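Local coordinates for protein beta-Lactamase/D-Alanine Carboxypeptidase (Pseudomonas syringae pv. tomato, PDB 5EVI) that is a class C beta-lactamase that probably hydrolyses beta-lactam antibiotics to substituted beta-amino acids, at residues D[87-96]-D[105-113]. Numbering follows the deposited sequence.
Sequences LSLTQSIDTY and LGKIPVFHL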
loop_
_atom_site.group_PDB
_atom_site.type_symbol
_atom_site.label_atom_id
_atom_site.label_comp_id
_atom_site.label_asym_id
_atom_site.label_seq_id
_atom_site.Cartn_x
_atom_site.Cartn_y
_atom_site.Cartn_z
ATOM N N LEU D 87 0.236 -12.310 -17.312
ATOM C CA LEU D 87 1.482 -11.768 -16.766
ATOM C C LEU D 87 2.165 -12.763 -15.813
ATOM O O LEU D 87 1.882 -12.777 -14.617
ATOM C CB LEU D 87 1.177 -10.436 -16.047
ATOM C CG LEU D 87 2.235 -9.331 -15.910
ATOM C CD1 LEU D 87 1.870 -8.427 -14.737
ATOM C CD2 LEU D 87 3.652 -9.854 -15.744
ATOM N N SER D 88 3.067 -13.589 -16.341
ATOM C CA SER D 88 3.885 -14.474 -15.498
ATOM C C SER D 88 5.013 -13.645 -14.871
ATOM O O SER D 88 5.955 -13.242 -15.562
ATOM C CB SER D 88 4.452 -15.654 -16.299
ATOM O OG SER D 88 5.039 -16.621 -15.442
ATOM N N LEU D 89 4.901 -13.386 -13.567
ATOM C CA LEU D 89 5.848 -12.524 -12.845
ATOM C C LEU D 89 7.295 -13.046 -12.824
ATOM O O LEU D 89 8.229 -12.254 -12.686
ATOM C CB LEU D 89 5.362 -12.264 -11.406
ATOM C CG LEU D 89 4.065 -11.457 -11.231
ATOM C CD1 LEU D 89 3.584 -11.501 -9.788
ATOM C CD2 LEU D 89 4.241 -10.013 -11.673
ATOM N N THR D 90 7.479 -14.361 -12.968
ATOM C CA THR D 90 8.821 -14.959 -13.036
ATOM C C THR D 90 9.551 -14.717 -14.371
ATOM O O THR D 90 10.771 -14.850 -14.422
ATOM C CB THR D 90 8.790 -16.477 -12.745
ATOM O OG1 THR D 90 7.939 -17.140 -13.686
ATOM C CG2 THR D 90 8.286 -16.732 -11.342
ATOM N N GLN D 91 8.820 -14.377 -15.435
ATOM C CA GLN D 91 9.440 -14.009 -16.715
ATOM C C GLN D 91 10.090 -12.633 -16.616
ATOM O O GLN D 91 9.688 -11.801 -15.799
ATOM C CB GLN D 91 8.419 -14.004 -17.858
ATOM C CG GLN D 91 7.796 -15.354 -18.174
ATOM C CD GLN D 91 8.778 -16.299 -18.830
ATOM O OE1 GLN D 91 9.262 -17.237 -18.200
ATOM N NE2 GLN D 91 9.093 -16.045 -20.098
ATOM N N SER D 92 11.088 -12.390 -17.458
ATOM C CA SER D 92 11.843 -11.137 -17.403
ATOM C C SER D 92 11.001 -9.946 -17.876
ATOM O O SER D 92 10.051 -10.117 -18.632
ATOM C CB SER D 92 13.156 -11.256 -18.196
ATOM O OG SER D 92 12.917 -11.420 -19.577
ATOM N N ILE D 93 11.353 -8.749 -17.405
ATOM C CA ILE D 93 10.630 -7.502 -17.729
ATOM C C ILE D 93 10.479 -7.280 -19.243
ATOM O O ILE D 93 9.423 -6.826 -19.703
ATOM C CB ILE D 93 11.296 -6.278 -17.045
ATOM C CG1 ILE D 93 11.000 -6.309 -15.536
ATOM C CG2 ILE D 93 10.821 -4.945 -17.641
ATOM C CD1 ILE D 93 11.990 -5.554 -14.674
ATOM N N ASP D 94 11.525 -7.624 -19.997
ATOM C CA ASP D 94 11.503 -7.544 -21.466
ATOM C C ASP D 94 10.464 -8.430 -22.158
ATOM O O ASP D 94 10.068 -8.138 -23.288
ATOM C CB ASP D 94 12.906 -7.770 -22.067
ATOM C CG ASP D 94 13.453 -9.178 -21.840
ATOM O OD1 ASP D 94 12.709 -10.171 -21.970
ATOM O OD2 ASP D 94 14.667 -9.285 -21.553
ATOM N N THR D 95 10.023 -9.500 -21.493
ATOM C CA THR D 95 8.896 -10.315 -21.971
ATOM C C THR D 95 7.577 -9.533 -22.091
ATOM O O THR D 95 6.716 -9.904 -22.897
ATOM C CB THR D 95 8.650 -11.543 -21.059
ATOM O OG1 THR D 95 9.876 -12.253 -20.872
ATOM C CG2 THR D 95 7.593 -12.496 -21.649
ATOM N N TYR D 96 7.413 -8.486 -21.276
ATOM C CA TYR D 96 6.201 -7.650 -21.293
ATOM C C TYR D 96 6.423 -6.163 -21.577
ATOM O O TYR D 96 5.444 -5.435 -21.746
ATOM C CB TYR D 96 5.453 -7.788 -19.966
ATOM C CG TYR D 96 5.350 -9.201 -19.488
ATOM C CD1 TYR D 96 4.402 -10.069 -20.022
ATOM C CD2 TYR D 96 6.218 -9.684 -18.514
ATOM C CE1 TYR D 96 4.316 -11.381 -19.587
ATOM C CE2 TYR D 96 6.140 -10.990 -18.073
ATOM C CZ TYR D 96 5.190 -11.832 -18.612
ATOM O OH TYR D 96 5.118 -13.119 -18.170
ATOM N N LEU D 105 17.978 -3.905 -17.091
ATOM C CA LEU D 105 16.661 -4.036 -16.443
ATOM C C LEU D 105 15.768 -5.058 -17.148
ATOM O O LEU D 105 14.981 -5.744 -16.495
ATOM C CB LEU D 105 15.943 -2.678 -16.384
ATOM C CG LEU D 105 14.661 -2.580 -15.547
ATOM C CD1 LEU D 105 14.933 -2.837 -14.072
ATOM C CD2 LEU D 105 14.023 -1.214 -15.737
ATOM N N GLY D 106 15.899 -5.143 -18.472
ATOM C CA GLY D 106 15.139 -6.072 -19.300
ATOM C C GLY D 106 15.170 -7.532 -18.887
ATOM O O GLY D 106 14.120 -8.177 -18.860
ATOM N N LYS D 107 16.361 -8.049 -18.566
ATOM C CA LYS D 107 16.540 -9.486 -18.252
ATOM C C LYS D 107 16.248 -9.902 -16.788
ATOM O O LYS D 107 16.367 -11.086 -16.454
ATOM C CB LYS D 107 17.940 -9.984 -18.687
ATOM C CG LYS D 107 19.128 -9.537 -17.838
ATOM C CD LYS D 107 20.403 -10.290 -18.224
ATOM C CE LYS D 107 21.501 -10.136 -17.181
ATOM N NZ LYS D 107 22.702 -10.978 -17.464
ATOM N N ILE D 108 15.879 -8.945 -15.932
ATOM C CA ILE D 108 15.539 -9.219 -14.527
ATOM C C ILE D 108 14.072 -9.655 -14.451
ATOM O O ILE D 108 13.229 -9.043 -15.110
ATOM C CB ILE D 108 15.739 -7.962 -13.638
ATOM C CG1 ILE D 108 17.198 -7.498 -13.690
ATOM C CG2 ILE D 108 15.341 -8.235 -12.187
ATOM C CD1 ILE D 108 17.407 -6.069 -13.244
ATOM N N PRO D 109 13.758 -10.701 -13.643
ATOM C CA PRO D 109 12.341 -11.089 -13.470
ATOM C C PRO D 109 11.428 -9.951 -12.957
ATOM O O PRO D 109 11.876 -9.093 -12.195
ATOM C CB PRO D 109 12.415 -12.243 -12.461
ATOM C CG PRO D 109 13.781 -12.837 -12.653
ATOM C CD PRO D 109 14.674 -11.680 -13.014
ATOM N N VAL D 110 10.160 -9.972 -13.375
ATOM C CA VAL D 110 9.195 -8.889 -13.090
ATOM C C VAL D 110 8.880 -8.758 -11.593
ATOM O O VAL D 110 8.681 -7.636 -11.106
ATOM C CB VAL D 110 7.881 -9.074 -13.900
ATOM C CG1 VAL D 110 6.790 -8.074 -13.499
ATOM C CG2 VAL D 110 8.141 -8.958 -15.399
ATOM N N PHE D 111 8.847 -9.880 -10.871
ATOM C CA PHE D 111 8.425 -9.876 -9.458
ATOM C C PHE D 111 9.259 -8.942 -8.589
ATOM O O PHE D 111 8.735 -8.313 -7.673
ATOM C CB PHE D 111 8.379 -11.292 -8.863
ATOM C CG PHE D 111 9.722 -11.916 -8.573
ATOM C CD1 PHE D 111 10.329 -11.757 -7.327
ATOM C CD2 PHE D 111 10.346 -12.728 -9.517
ATOM C CE1 PHE D 111 11.548 -12.360 -7.046
ATOM C CE2 PHE D 111 11.574 -13.339 -9.234
ATOM C CZ PHE D 111 12.167 -13.151 -8.000
ATOM N N HIS D 112 10.549 -8.832 -8.907
ATOM C CA HIS D 112 11.457 -7.923 -8.199
ATOM C C HIS D 112 11.006 -6.454 -8.115
ATOM O O HIS D 112 11.536 -5.703 -7.287
ATOM C CB HIS D 112 12.832 -7.922 -8.870
ATOM C CG HIS D 112 13.605 -9.180 -8.668
ATOM N ND1 HIS D 112 14.117 -9.556 -7.446
ATOM C CD2 HIS D 112 13.949 -10.154 -9.540
ATOM C CE1 HIS D 112 14.765 -10.702 -7.579
ATOM N NE2 HIS D 112 14.659 -11.093 -8.834
ATOM N N LEU D 113 10.109 -6.035 -9.005
ATOM C CA LEU D 113 9.593 -4.664 -9.007
ATOM C C LEU D 113 8.536 -4.428 -7.935
ATOM O O LEU D 113 8.262 -3.283 -7.601
ATOM C CB LEU D 113 8.951 -4.336 -10.353
ATOM C CG LEU D 113 9.795 -4.396 -11.634
ATOM C CD1 LEU D 113 8.875 -4.406 -12.837
ATOM C CD2 LEU D 113 10.749 -3.216 -11.708
#
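Val110 holds CG1 anti to its backbone N (chi1 173°) and CG2 anti to its carbonyl carbon, and this splits its two methyls between different neighbours: CG1 meets Leu89 CD2 at 3.7 Å, whereas CG2 lies by the CA and CG1 of Ile93 and near the plane of the Tyr96 ring, at its edge. In the helical domain of the class C beta-lactamase fold, 87-96, in the loop after helix 70-83, meets 105-113, which runs into helix 112-115, through a single beta bridge between Ser92 and Pro109. Two backbone bonds frame the bridge, Val110 N to Gln91 O at 3.1 Å and Ile93 N to Ile108 O at 3.0 Å. A further backbone bond runs from Phe111 N to Leu89 O, which also lies in the plane of the Phe111 ring at its edge.

Ile93 sends CG1 beside its backbone N (chi1 -73°), and CD1 at the end of that branch packs against Leu113 CD1 at 3.8 Å and against Leu105. Helix 156-169 backs this apolar cluster, with Leu162 on Val110 and Leu161 on Leu105, while Leu89 rests on helix 70-83. Within 87-96, the Tyr96 hydroxyl donates to Ser88 O, which takes Gln91 N from the opposite face of its plane; this ties the ring to the Ser88-Gln91 type I turn. Farther along, Ser92 OG gives its proton to Asp94 OD1 from above the carboxylate plane, and Asp94 N reaches Gly106 O at 2.9 Å, nearly straight at 166° and on a lone pair in the carbonyl plane.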